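Amidase, hydantoinase/carbamoylase family (Burkholderia vietnamiensis, PDB 5I4M) probably hydrolyses N-carbamoyl-L-amino acids to the free amino acids, as a two-zinc amidase of the peptidase M20 family. Local coordinates at residues A206-H211 with S353-A358; I349-A354 with A388-V393; H139-V144 with S427-P432; T23-D28 with L421-L426; F344-I349 with D380-A385. All blocks are in the same frame, centred on the assembly; numbering follows the deposited sequence. Where two conformers were deposited one is given.

Interaction 1 (A206-H211 with S353-A358). With ZN (zinc ion), chain C.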
# COMPACT_ATOMS: atom_id res chain seq x y z
N ALA A 206 41.87 -10.58 5.49
CA ALA A 206 41.05 -11.26 4.49
C ALA A 206 39.65 -11.39 5.06
O ALA A 206 39.46 -11.34 6.28
CB ALA A 206 41.61 -12.64 4.12
N ALA A 207 38.68 -11.56 4.16
CA ALA A 207 37.28 -11.68 4.56
C ALA A 207 36.62 -12.76 3.72
O ALA A 207 36.91 -12.89 2.53
CB ALA A 207 36.54 -10.36 4.41
N PHE A 208 35.76 -13.56 4.35
CA PHE A 208 34.96 -14.57 3.67
C PHE A 208 33.55 -14.50 4.21
O PHE A 208 33.36 -14.37 5.42
CB PHE A 208 35.50 -16.00 3.89
CG PHE A 208 36.88 -16.23 3.36
CD1 PHE A 208 37.07 -16.68 2.07
CD2 PHE A 208 37.99 -16.03 4.17
CE1 PHE A 208 38.35 -16.90 1.57
CE2 PHE A 208 39.26 -16.25 3.70
CZ PHE A 208 39.45 -16.69 2.39
N GLU A 209 32.55 -14.59 3.34
CA GLU A 209 31.16 -14.70 3.77
C GLU A 209 30.54 -15.97 3.21
O GLU A 209 30.61 -16.24 2.01
CB GLU A 209 30.35 -13.47 3.36
CG GLU A 209 28.85 -13.57 3.73
CD GLU A 209 28.11 -12.26 3.59
OE1 GLU A 209 28.75 -11.27 3.18
OE2 GLU A 209 26.89 -12.20 3.91
N LEU A 210 29.94 -16.75 4.09
CA LEU A 210 29.21 -17.96 3.75
C LEU A 210 27.72 -17.62 3.63
O LEU A 210 27.17 -16.94 4.50
CB LEU A 210 29.46 -19.01 4.84
CG LEU A 210 28.59 -20.27 4.87
CD1 LEU A 210 28.83 -21.11 3.64
CD2 LEU A 210 28.92 -21.06 6.15
N HIS A 211 27.08 -18.06 2.56
CA HIS A 211 25.69 -17.67 2.31
C HIS A 211 25.00 -18.74 1.46
O HIS A 211 25.65 -19.45 0.70
CB HIS A 211 25.64 -16.33 1.58
CG HIS A 211 24.38 -15.54 1.82
ND1 HIS A 211 23.18 -15.87 1.24
CD2 HIS A 211 24.16 -14.42 2.54
CE1 HIS A 211 22.26 -14.99 1.61
NE2 HIS A 211 22.83 -14.10 2.40
N SER A 353 41.32 -13.19 -6.03
CA SER A 353 41.64 -14.47 -6.65
C SER A 353 42.25 -15.45 -5.65
O SER A 353 41.98 -16.65 -5.73
CB SER A 353 42.57 -14.27 -7.85
OG SER A 353 43.79 -13.66 -7.45
N ALA A 354 43.06 -14.97 -4.71
CA ALA A 354 43.62 -15.88 -3.72
C ALA A 354 42.54 -16.38 -2.76
O ALA A 354 42.56 -17.54 -2.34
CB ALA A 354 44.75 -15.21 -2.94
N CYS A 355 41.60 -15.50 -2.39
CA CYS A 355 40.49 -15.94 -1.56
C CYS A 355 39.65 -16.98 -2.29
O CYS A 355 39.25 -18.00 -1.71
CB CYS A 355 39.63 -14.74 -1.15
SG CYS A 355 40.43 -13.69 0.09
N VAL A 356 39.35 -16.73 -3.56
CA VAL A 356 38.58 -17.70 -4.35
C VAL A 356 39.31 -19.04 -4.39
O VAL A 356 38.69 -20.10 -4.21
CB VAL A 356 38.33 -17.13 -5.76
CG1 VAL A 356 37.82 -18.22 -6.70
CG2 VAL A 356 37.35 -15.96 -5.71
N ALA A 357 40.62 -19.01 -4.60
CA ALA A 357 41.39 -20.25 -4.63
C ALA A 357 41.34 -20.98 -3.30
O ALA A 357 41.30 -22.22 -3.27
CB ALA A 357 42.84 -19.95 -5.01
N ALA A 358 41.34 -20.24 -2.19
CA ALA A 358 41.26 -20.86 -0.87
C ALA A 358 39.93 -21.56 -0.67
O ALA A 358 39.87 -22.63 -0.05
CB ALA A 358 41.49 -19.83 0.23
ZN ZN C . 21.71 -12.19 2.73
O HOH W 1 23.58 -11.12 2.42
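Phe-208 of strand 206-211 meets Cys-355 and Ala-358 on the first turns of helix 353-358, a helix-on-sheet packing in the zinc-binding part of an M20-family enzyme. The helix crosses the strand at -49°, with the two axes 9.7 Å apart at their closest. From CB, the Phe-208 ring leaves with CG anti to the carbonyl carbon (chi1 -63°), beside the backbone N. CB itself lies on Leu-421 of helix 411-429. CD2 comes to Met-425 and CE2 to Ala-424 O of the same helix. CE1 is 3.7 Å from Cys-355 CB. CZ lies 3.9 Å from Cys-355 SG, by Arg-428 CG and, less closely, near Ala-358 CB. The sulfur is 4.5 Å from the Phe-208 ring centroid and 37° off the ring normal, an oblique sulfur-aromatic contact. Ala-206 CB approaches Cys-355 SG more loosely, at 4.3 Å. His-211 lies on the same strand but does not touch helix 353-358. It binds a zinc ion through NE2, together with His-104, Asp-115 and water 1. Cys-355 O lies at the ring edge, near the Phe-208 plane and 3.6 Å from Phe-208 CE1.

Interaction 2 (I349-A354 with A388-V393)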
# COMPACT_ATOMS: atom_id res chain seq x y z
N ILE A 349 31.38 -6.73 -9.12
CA ILE A 349 32.70 -6.76 -8.50
C ILE A 349 33.24 -8.18 -8.56
O ILE A 349 32.49 -9.15 -8.41
CB ILE A 349 32.65 -6.21 -7.05
CG1 ILE A 349 34.05 -6.14 -6.45
CG2 ILE A 349 31.71 -7.03 -6.18
CD1 ILE A 349 34.15 -5.14 -5.31
N ALA A 350 34.54 -8.29 -8.82
CA ALA A 350 35.23 -9.57 -8.83
C ALA A 350 35.86 -9.79 -7.47
O ALA A 350 36.47 -8.88 -6.90
CB ALA A 350 36.30 -9.58 -9.93
N PHE A 351 35.70 -10.99 -6.94
CA PHE A 351 36.28 -11.27 -5.64
C PHE A 351 37.76 -11.59 -5.79
O PHE A 351 38.27 -11.81 -6.89
CB PHE A 351 35.51 -12.40 -4.95
CG PHE A 351 34.17 -11.96 -4.41
CD1 PHE A 351 34.10 -10.95 -3.45
CD2 PHE A 351 32.99 -12.52 -4.87
CE1 PHE A 351 32.86 -10.51 -2.95
CE2 PHE A 351 31.75 -12.09 -4.38
CZ PHE A 351 31.69 -11.10 -3.42
N ASP A 352 38.47 -11.58 -4.66
CA ASP A 352 39.93 -11.71 -4.67
C ASP A 352 40.33 -13.11 -5.13
O ASP A 352 39.79 -14.11 -4.64
CB ASP A 352 40.50 -11.42 -3.28
CG ASP A 352 42.00 -11.66 -3.21
OD1 ASP A 352 42.78 -10.75 -3.57
OD2 ASP A 352 42.40 -12.77 -2.79
N SER A 353 41.32 -13.19 -6.03
CA SER A 353 41.64 -14.47 -6.65
C SER A 353 42.25 -15.45 -5.65
O SER A 353 41.98 -16.65 -5.73
CB SER A 353 42.57 -14.27 -7.85
OG SER A 353 43.79 -13.66 -7.45
N ALA A 354 43.06 -14.97 -4.71
CA ALA A 354 43.62 -15.88 -3.72
C ALA A 354 42.54 -16.38 -2.76
O ALA A 354 42.56 -17.54 -2.34
CB ALA A 354 44.75 -15.21 -2.94
N ALA A 388 39.51 -5.15 1.39
CA ALA A 388 40.29 -6.28 1.86
C ALA A 388 40.11 -7.43 0.88
O ALA A 388 39.06 -7.52 0.24
CB ALA A 388 39.86 -6.71 3.27
N PRO A 389 41.10 -8.32 0.76
CA PRO A 389 40.91 -9.52 -0.06
C PRO A 389 39.73 -10.33 0.46
O PRO A 389 39.71 -10.74 1.61
CB PRO A 389 42.23 -10.29 0.11
CG PRO A 389 43.20 -9.30 0.66
CD PRO A 389 42.42 -8.27 1.41
N THR A 390 38.72 -10.53 -0.40
CA THR A 390 37.43 -11.08 0.00
C THR A 390 36.92 -12.07 -1.04
O THR A 390 37.11 -11.84 -2.24
CB THR A 390 36.38 -9.96 0.16
OG1 THR A 390 36.83 -9.00 1.12
CG2 THR A 390 35.00 -10.51 0.57
N SER A 391 36.26 -13.15 -0.61
CA SER A 391 35.39 -13.90 -1.51
C SER A 391 34.29 -14.53 -0.68
O SER A 391 34.15 -14.25 0.52
CB SER A 391 36.19 -14.93 -2.34
OG SER A 391 36.53 -16.08 -1.58
N MET A 392 33.48 -15.37 -1.31
CA MET A 392 32.32 -15.96 -0.65
C MET A 392 32.24 -17.46 -0.90
O MET A 392 32.81 -17.99 -1.85
CB MET A 392 31.01 -15.30 -1.11
CG MET A 392 30.94 -13.81 -0.82
SD MET A 392 29.28 -13.18 -1.22
CE MET A 392 28.34 -13.95 0.12
N VAL A 393 31.49 -18.12 -0.02
CA VAL A 393 31.18 -19.54 -0.10
C VAL A 393 29.67 -19.65 -0.21
O VAL A 393 28.95 -19.13 0.65
CB VAL A 393 31.67 -20.31 1.13
CG1 VAL A 393 31.35 -21.80 0.99
CG2 VAL A 393 33.14 -20.06 1.38
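Phe-351 and Asp-352 lie against the start of strand 390-393, where the chain turns from strand 349-350 into a helix. One backbone hydrogen bond joins the two segments. Asp-352 N donates to Thr-390 O at 2.8 Å, with an N-H...O angle of 162°. A second polar link stays within one segment: Thr-390 OG1 donates to Ala-388 O from above the carbonyl plane and ties the strand to the loop before it. Asp-352 is the N-cap of helix 353-365, and its OD2 accepts a hydrogen bond from Cys-355 N.

Asp-352 CG is anti to its backbone N (chi1 175°), which puts it 3.6 Å from Pro-389 CB. The two side chains lie side by side, pointing the same way. The rest of the packing belongs to Phe-351. Its CB makes a close van der Waals approach to Thr-390 O, 3.2 Å, beside the backbone bond. The ring runs obliquely alongside the strand, with CG 3.7 Å from Ser-391 CA. At the far end CZ meets Met-392 CG at 3.8 Å. Met-392 SD lies 4.8 Å from the Phe-351 ring centroid, an oblique Met-aromatic contact.

Phe-351 and Met-392 both touch Val-228 of strand 225-242. On the other flank, strand 390-395 runs parallel to strand 206-212. Ser-391 bonds there to Ala-207 and Glu-209 through the backbone, and its side chain packs on helix 353-365.

Interaction 3 (H139-V144 with S427-P432)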
# COMPACT_ATOMS: atom_id res chain seq x y z
N HIS A 139 46.83 -14.83 12.74
CA HIS A 139 45.97 -13.67 12.73
C HIS A 139 44.77 -13.91 13.65
O HIS A 139 44.27 -15.04 13.73
CB HIS A 139 45.46 -13.37 11.32
CG HIS A 139 46.54 -13.06 10.33
ND1 HIS A 139 46.81 -11.78 9.91
CD2 HIS A 139 47.40 -13.87 9.67
CE1 HIS A 139 47.80 -11.81 9.03
NE2 HIS A 139 48.18 -13.07 8.87
N PRO A 140 44.26 -12.88 14.32
CA PRO A 140 42.98 -13.02 15.00
C PRO A 140 41.89 -13.33 13.98
O PRO A 140 42.02 -13.05 12.78
CB PRO A 140 42.76 -11.65 15.65
CG PRO A 140 43.57 -10.71 14.82
CD PRO A 140 44.78 -11.50 14.40
N VAL A 141 40.82 -13.94 14.47
CA VAL A 141 39.66 -14.29 13.66
C VAL A 141 38.45 -13.57 14.24
O VAL A 141 38.31 -13.48 15.46
CB VAL A 141 39.45 -15.82 13.63
CG1 VAL A 141 38.07 -16.17 13.11
CG2 VAL A 141 40.55 -16.50 12.79
N GLU A 142 37.61 -13.01 13.37
CA GLU A 142 36.42 -12.31 13.84
C GLU A 142 35.18 -12.79 13.11
O GLU A 142 35.24 -13.13 11.92
CB GLU A 142 36.55 -10.79 13.64
CG GLU A 142 37.64 -10.13 14.47
CD GLU A 142 37.65 -8.62 14.34
OE1 GLU A 142 38.57 -7.97 14.88
OE2 GLU A 142 36.73 -8.07 13.70
N VAL A 143 34.05 -12.83 13.82
CA VAL A 143 32.73 -13.00 13.23
C VAL A 143 31.98 -11.69 13.39
O VAL A 143 31.98 -11.11 14.48
CB VAL A 143 31.95 -14.15 13.89
CG1 VAL A 143 30.64 -14.42 13.15
CG2 VAL A 143 32.81 -15.39 13.96
N VAL A 144 31.33 -11.23 12.31
CA VAL A 144 30.69 -9.92 12.30
C VAL A 144 29.20 -10.10 12.03
O VAL A 144 28.80 -10.93 11.20
CB VAL A 144 31.33 -8.98 11.25
CG1 VAL A 144 30.72 -7.59 11.33
CG2 VAL A 144 32.85 -8.90 11.46
N SER A 427 43.23 -21.22 6.24
CA SER A 427 44.31 -21.03 5.28
C SER A 427 44.89 -19.63 5.37
O SER A 427 46.11 -19.45 5.36
CB SER A 427 43.79 -21.32 3.87
OG SER A 427 44.83 -21.22 2.92
N ARG A 428 44.04 -18.61 5.48
CA ARG A 428 44.55 -17.25 5.51
C ARG A 428 44.96 -16.81 6.91
O ARG A 428 45.91 -16.03 7.05
CB ARG A 428 43.50 -16.30 4.94
CG ARG A 428 42.96 -16.79 3.60
CD ARG A 428 43.12 -15.77 2.51
NE ARG A 428 44.48 -15.24 2.43
CZ ARG A 428 44.81 -14.19 1.69
NH1 ARG A 428 43.89 -13.55 0.97
NH2 ARG A 428 46.07 -13.77 1.66
N ALA A 429 44.27 -17.29 7.95
CA ALA A 429 44.57 -16.84 9.30
C ALA A 429 45.86 -17.44 9.84
O ALA A 429 46.39 -16.94 10.83
CB ALA A 429 43.41 -17.16 10.25
N CYS A 430 46.36 -18.49 9.20
CA CYS A 430 47.61 -19.12 9.61
C CYS A 430 48.79 -18.67 8.77
O CYS A 430 49.90 -19.20 8.93
CB CYS A 430 47.46 -20.64 9.58
SG CYS A 430 46.45 -21.24 10.95
N GLU A 431 48.60 -17.71 7.88
CA GLU A 431 49.74 -17.12 7.17
C GLU A 431 50.58 -16.34 8.18
O GLU A 431 50.04 -15.60 9.00
CB GLU A 431 49.25 -16.21 6.05
CG GLU A 431 48.50 -16.96 4.96
CD GLU A 431 47.82 -16.05 3.94
OE1 GLU A 431 48.00 -14.82 4.00
OE2 GLU A 431 47.10 -16.59 3.08
N PRO A 432 51.90 -16.51 8.18
CA PRO A 432 52.73 -15.81 9.16
C PRO A 432 52.68 -14.31 8.95
O PRO A 432 52.53 -13.83 7.83
CB PRO A 432 54.14 -16.36 8.90
CG PRO A 432 53.91 -17.68 8.21
CD PRO A 432 52.67 -17.48 7.38
O HOH W 2 50.31 -12.91 7.17
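His-139 meets the C-terminal end of helix 411-429 just before strand 141-144 begins. The tight part is a backbone bond. His-139 N donates to Ala-429 O at 2.9 Å, nearly straight at 172° and in the carbonyl plane. Ala-429 O also lies near the plane of the His-139 ring, at its edge, 3.4 Å from CD2. Beside it, Val-141 CG2 packs on Ala-429 CB at 3.9 Å. Val-99 of the neighbouring strand covers the same alanine.

The other side is bridged by water. His-139 NE2 shares a 2.7 Å hydrogen bond with water 2, which lies near the ring plane. The further leg from this water to Pro-432 O is very short and doubtful. Within segment 427-432, Arg-428 grips the Glu-431 carboxylate side-on: NE to OE2 at 3.0 Å, a salt bridge, and NH2 to OE1 at 3.2 Å. His-205 stacks on the His-139 ring and bonds to Glu-431 OE1.

His-139 ND1 bonds to the carbonyl Ala-97 O, so ND1 must donate. If the ring is neutral, NE2 would accept from water 2. The nearby glutamate could instead favour a charged ring, though its pairing with Arg-428 may weaken that pull.

Interaction 4 (T23-D28 with L421-L426)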
# COMPACT_ATOMS: atom_id res chain seq x y z
N THR A 23 41.04 -33.98 6.68
CA THR A 23 39.71 -33.54 7.05
C THR A 23 39.43 -33.67 8.54
O THR A 23 38.29 -33.51 8.96
CB THR A 23 38.66 -34.32 6.25
OG1 THR A 23 38.88 -35.72 6.43
CG2 THR A 23 38.77 -33.99 4.77
N SER A 24 40.46 -33.97 9.35
CA SER A 24 40.25 -34.16 10.78
C SER A 24 39.78 -32.88 11.47
O SER A 24 39.11 -32.94 12.50
CB SER A 24 41.53 -34.68 11.43
OG SER A 24 42.64 -33.87 11.07
N ILE A 25 40.13 -31.72 10.92
CA ILE A 25 39.65 -30.45 11.44
C ILE A 25 38.35 -30.12 10.71
O ILE A 25 38.36 -29.74 9.53
CB ILE A 25 40.69 -29.34 11.25
CG1 ILE A 25 42.01 -29.74 11.92
CG2 ILE A 25 40.17 -28.01 11.79
CD1 ILE A 25 43.11 -28.74 11.69
N LYS A 26 37.22 -30.28 11.39
CA LYS A 26 35.93 -30.11 10.74
C LYS A 26 34.92 -29.60 11.75
O LYS A 26 35.13 -29.67 12.96
CB LYS A 26 35.45 -31.42 10.09
CG LYS A 26 35.46 -32.63 11.02
CD LYS A 26 34.96 -33.88 10.28
CE LYS A 26 34.75 -35.05 11.23
NZ LYS A 26 36.04 -35.56 11.78
N VAL A 27 33.81 -29.07 11.23
CA VAL A 27 32.82 -28.45 12.10
C VAL A 27 31.97 -29.52 12.77
O VAL A 27 31.96 -30.69 12.38
CB VAL A 27 31.95 -27.45 11.32
CG1 VAL A 27 32.81 -26.37 10.69
CG2 VAL A 27 31.14 -28.17 10.27
N ASP A 28 31.26 -29.10 13.82
CA ASP A 28 30.22 -29.90 14.46
C ASP A 28 28.92 -29.53 13.75
O ASP A 28 28.30 -28.51 14.05
CB ASP A 28 30.17 -29.59 15.95
CG ASP A 28 29.18 -30.46 16.72
OD1 ASP A 28 28.17 -30.91 16.14
OD2 ASP A 28 29.42 -30.67 17.93
N LEU A 421 34.19 -22.84 4.74
CA LEU A 421 34.51 -21.58 5.41
C LEU A 421 35.63 -21.77 6.43
O LEU A 421 36.58 -20.99 6.47
CB LEU A 421 33.26 -21.01 6.08
CG LEU A 421 33.49 -19.71 6.86
CD1 LEU A 421 33.79 -18.58 5.87
CD2 LEU A 421 32.30 -19.35 7.75
N LEU A 422 35.51 -22.81 7.26
CA LEU A 422 36.52 -23.11 8.26
C LEU A 422 37.91 -23.21 7.64
O LEU A 422 38.86 -22.57 8.12
CB LEU A 422 36.18 -24.43 8.97
CG LEU A 422 37.22 -25.01 9.93
CD1 LEU A 422 37.49 -24.04 11.08
CD2 LEU A 422 36.76 -26.38 10.47
N HIS A 423 38.05 -23.99 6.57
CA HIS A 423 39.40 -24.18 6.04
C HIS A 423 39.88 -23.01 5.21
O HIS A 423 41.08 -22.72 5.22
CB HIS A 423 39.47 -25.50 5.28
CG HIS A 423 39.73 -26.65 6.19
ND1 HIS A 423 41.00 -27.08 6.49
CD2 HIS A 423 38.89 -27.37 6.97
CE1 HIS A 423 40.93 -28.07 7.37
NE2 HIS A 423 39.66 -28.26 7.68
N ALA A 424 38.99 -22.33 4.50
CA ALA A 424 39.41 -21.12 3.80
C ALA A 424 39.90 -20.07 4.79
O ALA A 424 40.92 -19.41 4.55
CB ALA A 424 38.26 -20.57 2.95
N MET A 425 39.18 -19.91 5.90
CA MET A 425 39.62 -18.97 6.92
C MET A 425 40.92 -19.43 7.56
O MET A 425 41.85 -18.63 7.75
CB MET A 425 38.54 -18.81 7.99
CG MET A 425 37.30 -18.09 7.49
SD MET A 425 36.15 -17.82 8.85
CE MET A 425 37.06 -16.63 9.84
N LEU A 426 41.02 -20.72 7.89
CA LEU A 426 42.26 -21.24 8.46
C LEU A 426 43.43 -21.00 7.53
O LEU A 426 44.53 -20.62 7.98
CB LEU A 426 42.13 -22.74 8.74
CG LEU A 426 41.72 -23.14 10.15
CD1 LEU A 426 41.56 -24.65 10.19
CD2 LEU A 426 42.77 -22.67 11.15
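Ile-25 and His-423 make the polar link between the N-terminal segment and helix 411-429. His-423 NE2 donates to Ile-25 O at 2.7 Å, with an N-H...O angle of 162°. The oxygen lies in the imidazole plane at the ring edge, while the donor is tilted 20° from the carbonyl plane. The same nitrogen lies 3.9 Å from Ile-25 CB. Phe-366 meets the His-423 ring with the planes at about 70°. A further hydrogen bond joins segment and helix: Val-27 N to Asn-419 OD1.

The rest is apolar contact. Ile-25 CG2 is anti to the backbone N and touches two leucines one helical turn apart. It lies 4.0 Å from Leu-422 CD2 and 4.0 Å from Leu-426 CD1. The side chains of Ile-25 and Leu-422 cross at about a right angle. Leu-422 CD2 is the shared methyl, since it also reaches Lys-26 CA at 3.8 Å and Val-27 CG1 at 4.0 Å. Val-27 and Leu-422 slide past each other in opposite directions. Helix 117-132 also packs on these leucines, with Val-126 on Leu-422 and Leu-130 on Leu-426.

The irregular segment just before helix 29-39 is thus fastened to helix 411-429. As the donor, His-423 NE2 carries a proton. A neutral ring would then be the NE2-H tautomer, with ND1 unprotonated; the geometry alone does not exclude a charged ring.

Interaction 5 (F344-I349 with D380-A385)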
# COMPACT_ATOMS: atom_id res chain seq x y z
N PHE A 344 20.67 3.84 -4.94
CA PHE A 344 21.65 2.78 -4.66
C PHE A 344 22.28 2.35 -5.97
O PHE A 344 21.57 2.10 -6.94
CB PHE A 344 20.94 1.60 -3.98
CG PHE A 344 21.87 0.53 -3.43
CD1 PHE A 344 22.94 0.85 -2.61
CD2 PHE A 344 21.59 -0.81 -3.67
CE1 PHE A 344 23.75 -0.14 -2.07
CE2 PHE A 344 22.41 -1.81 -3.13
CZ PHE A 344 23.49 -1.47 -2.34
N TYR A 345 23.61 2.25 -5.99
CA TYR A 345 24.30 1.71 -7.15
C TYR A 345 25.65 1.17 -6.71
O TYR A 345 26.38 1.84 -5.97
CB TYR A 345 24.49 2.78 -8.24
CG TYR A 345 25.54 2.42 -9.28
CD1 TYR A 345 25.46 1.24 -10.00
CD2 TYR A 345 26.61 3.27 -9.53
CE1 TYR A 345 26.45 0.90 -10.96
CE2 TYR A 345 27.58 2.95 -10.47
CZ TYR A 345 27.50 1.76 -11.18
OH TYR A 345 28.47 1.45 -12.12
N TYR A 346 25.97 -0.05 -7.14
CA TYR A 346 27.36 -0.50 -7.13
C TYR A 346 27.62 -1.36 -8.35
O TYR A 346 26.74 -2.09 -8.82
CB TYR A 346 27.72 -1.25 -5.84
CG TYR A 346 27.01 -2.56 -5.59
CD1 TYR A 346 27.54 -3.76 -6.06
CD2 TYR A 346 25.83 -2.60 -4.84
CE1 TYR A 346 26.90 -4.97 -5.81
CE2 TYR A 346 25.18 -3.80 -4.59
CZ TYR A 346 25.72 -4.98 -5.08
OH TYR A 346 25.07 -6.16 -4.82
N ALA A 347 28.83 -1.23 -8.88
CA ALA A 347 29.21 -1.98 -10.06
C ALA A 347 29.40 -3.45 -9.71
O ALA A 347 29.70 -3.78 -8.56
CB ALA A 347 30.50 -1.41 -10.64
N PRO A 348 29.23 -4.34 -10.68
CA PRO A 348 29.65 -5.74 -10.48
C PRO A 348 31.08 -5.77 -9.99
O PRO A 348 31.92 -4.93 -10.36
CB PRO A 348 29.54 -6.35 -11.89
CG PRO A 348 28.61 -5.44 -12.64
CD PRO A 348 28.84 -4.07 -12.07
N ILE A 349 31.38 -6.73 -9.12
CA ILE A 349 32.70 -6.76 -8.50
C ILE A 349 33.24 -8.18 -8.56
O ILE A 349 32.49 -9.15 -8.41
CB ILE A 349 32.65 -6.21 -7.05
CG1 ILE A 349 34.05 -6.14 -6.45
CG2 ILE A 349 31.71 -7.03 -6.18
CD1 ILE A 349 34.15 -5.14 -5.31
N ASP A 380 27.22 -8.12 2.31
CA ASP A 380 28.21 -7.26 2.92
C ASP A 380 29.60 -7.53 2.36
O ASP A 380 30.40 -6.60 2.21
CB ASP A 380 28.18 -7.44 4.44
CG ASP A 380 26.84 -7.04 5.03
OD1 ASP A 380 26.51 -5.84 4.95
OD2 ASP A 380 26.11 -7.91 5.57
N ALA A 381 29.88 -8.78 1.98
CA ALA A 381 31.16 -9.11 1.36
C ALA A 381 31.43 -8.28 0.10
O ALA A 381 32.60 -8.03 -0.23
CB ALA A 381 31.21 -10.60 1.01
N CYS A 382 30.39 -7.84 -0.62
CA CYS A 382 30.63 -7.03 -1.82
C CYS A 382 31.31 -5.72 -1.48
O CYS A 382 32.14 -5.22 -2.25
CB CYS A 382 29.32 -6.76 -2.56
SG CYS A 382 28.45 -8.27 -3.08
N TYR A 383 30.97 -5.13 -0.33
CA TYR A 383 31.66 -3.92 0.10
C TYR A 383 33.00 -4.22 0.75
O TYR A 383 33.96 -3.47 0.56
CB TYR A 383 30.75 -3.12 1.03
CG TYR A 383 29.76 -2.25 0.27
CD1 TYR A 383 30.15 -1.53 -0.85
CD2 TYR A 383 28.43 -2.14 0.68
CE1 TYR A 383 29.25 -0.72 -1.54
CE2 TYR A 383 27.52 -1.34 -0.00
CZ TYR A 383 27.94 -0.64 -1.11
OH TYR A 383 27.04 0.16 -1.79
N LEU A 384 33.10 -5.31 1.52
CA LEU A 384 34.39 -5.65 2.09
C LEU A 384 35.43 -5.88 1.01
O LEU A 384 36.62 -5.58 1.23
CB LEU A 384 34.27 -6.90 2.96
CG LEU A 384 33.34 -6.73 4.15
CD1 LEU A 384 33.33 -8.00 5.01
CD2 LEU A 384 33.77 -5.53 4.96
N ALA A 385 35.02 -6.38 -0.15
CA ALA A 385 35.96 -6.63 -1.24
C ALA A 385 36.67 -5.36 -1.69
O ALA A 385 37.75 -5.45 -2.29
CB ALA A 385 35.26 -7.28 -2.43
O HOH W 3 27.89 1.72 -3.78
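Tyr-383 OH shares a 2.7 Å hydrogen bond with water 3, and that water donates to Tyr-345 O, also at 2.7 Å. The water bridges helix 380-384 and strand 344-346, a helix-on-strand packing beside the ligand pocket of this M20-family enzyme. It sits in the plane of the Tyr-383 ring, at its edge. Tyr-383 and Phe-344 reach toward each other tip to tip, with Phe-344 CE1 3.3 Å from Tyr-383 OH. Phe-344 CG is anti to the backbone N (chi1 -170°), and the ring end comes nearer the helix than its CB does. Trp-236 meets the Phe-344 ring edge-to-face.

Tyr-346 points from the strand toward the helix. Its ring lies oblique to that of Tyr-383, with centroids 6.0 Å apart and planes at 57°. Cys-382 SG makes an oblique sulfur-aromatic contact, 5.5 Å from the Tyr-346 ring centroid. The hydroxyl of Tyr-346 bonds to Gln-234 NE2, and Gln-234 binds 3-phosphoglycerate. This is consistent with a second-shell place for Tyr-346.

Farther along strand 337-350, Ile-349 makes the apolar part of the contact. Its CG2 comes loosely to Cys-382 CB. Its CD1 lies 3.7 Å from Cys-382 O and 3.8 Å from Ala-385 CB.

How the interactions relate
Interactions 1 and 2 have centres 5 Å apart and share the start of helix 353-365. Their parallel strands are joined by probable bonds, Ala-207 N to Pro-389 O and His-211 N to Val-393 O, both 2.9 Å. Interaction 5 shares Ile-349 with interaction 2. It connects to interaction 1 through Glu-209 OE1 and Ala-381 N, 3.0 Å apart. Arg-428 of interaction 3 packs on Phe-208 and Cys-355 of interaction 1. Interactions 3 and 4 both use helix 411-429 and touch at Val-141 CG1 and Met-425 CE, 3.5 Å apart. Both lie away from the bound sites. His-211 binds zinc; the side chain of Met-392 is about 7 Å from a bound zinc, and that of Tyr-346 about 5 Å from bound 3-phosphoglycerate.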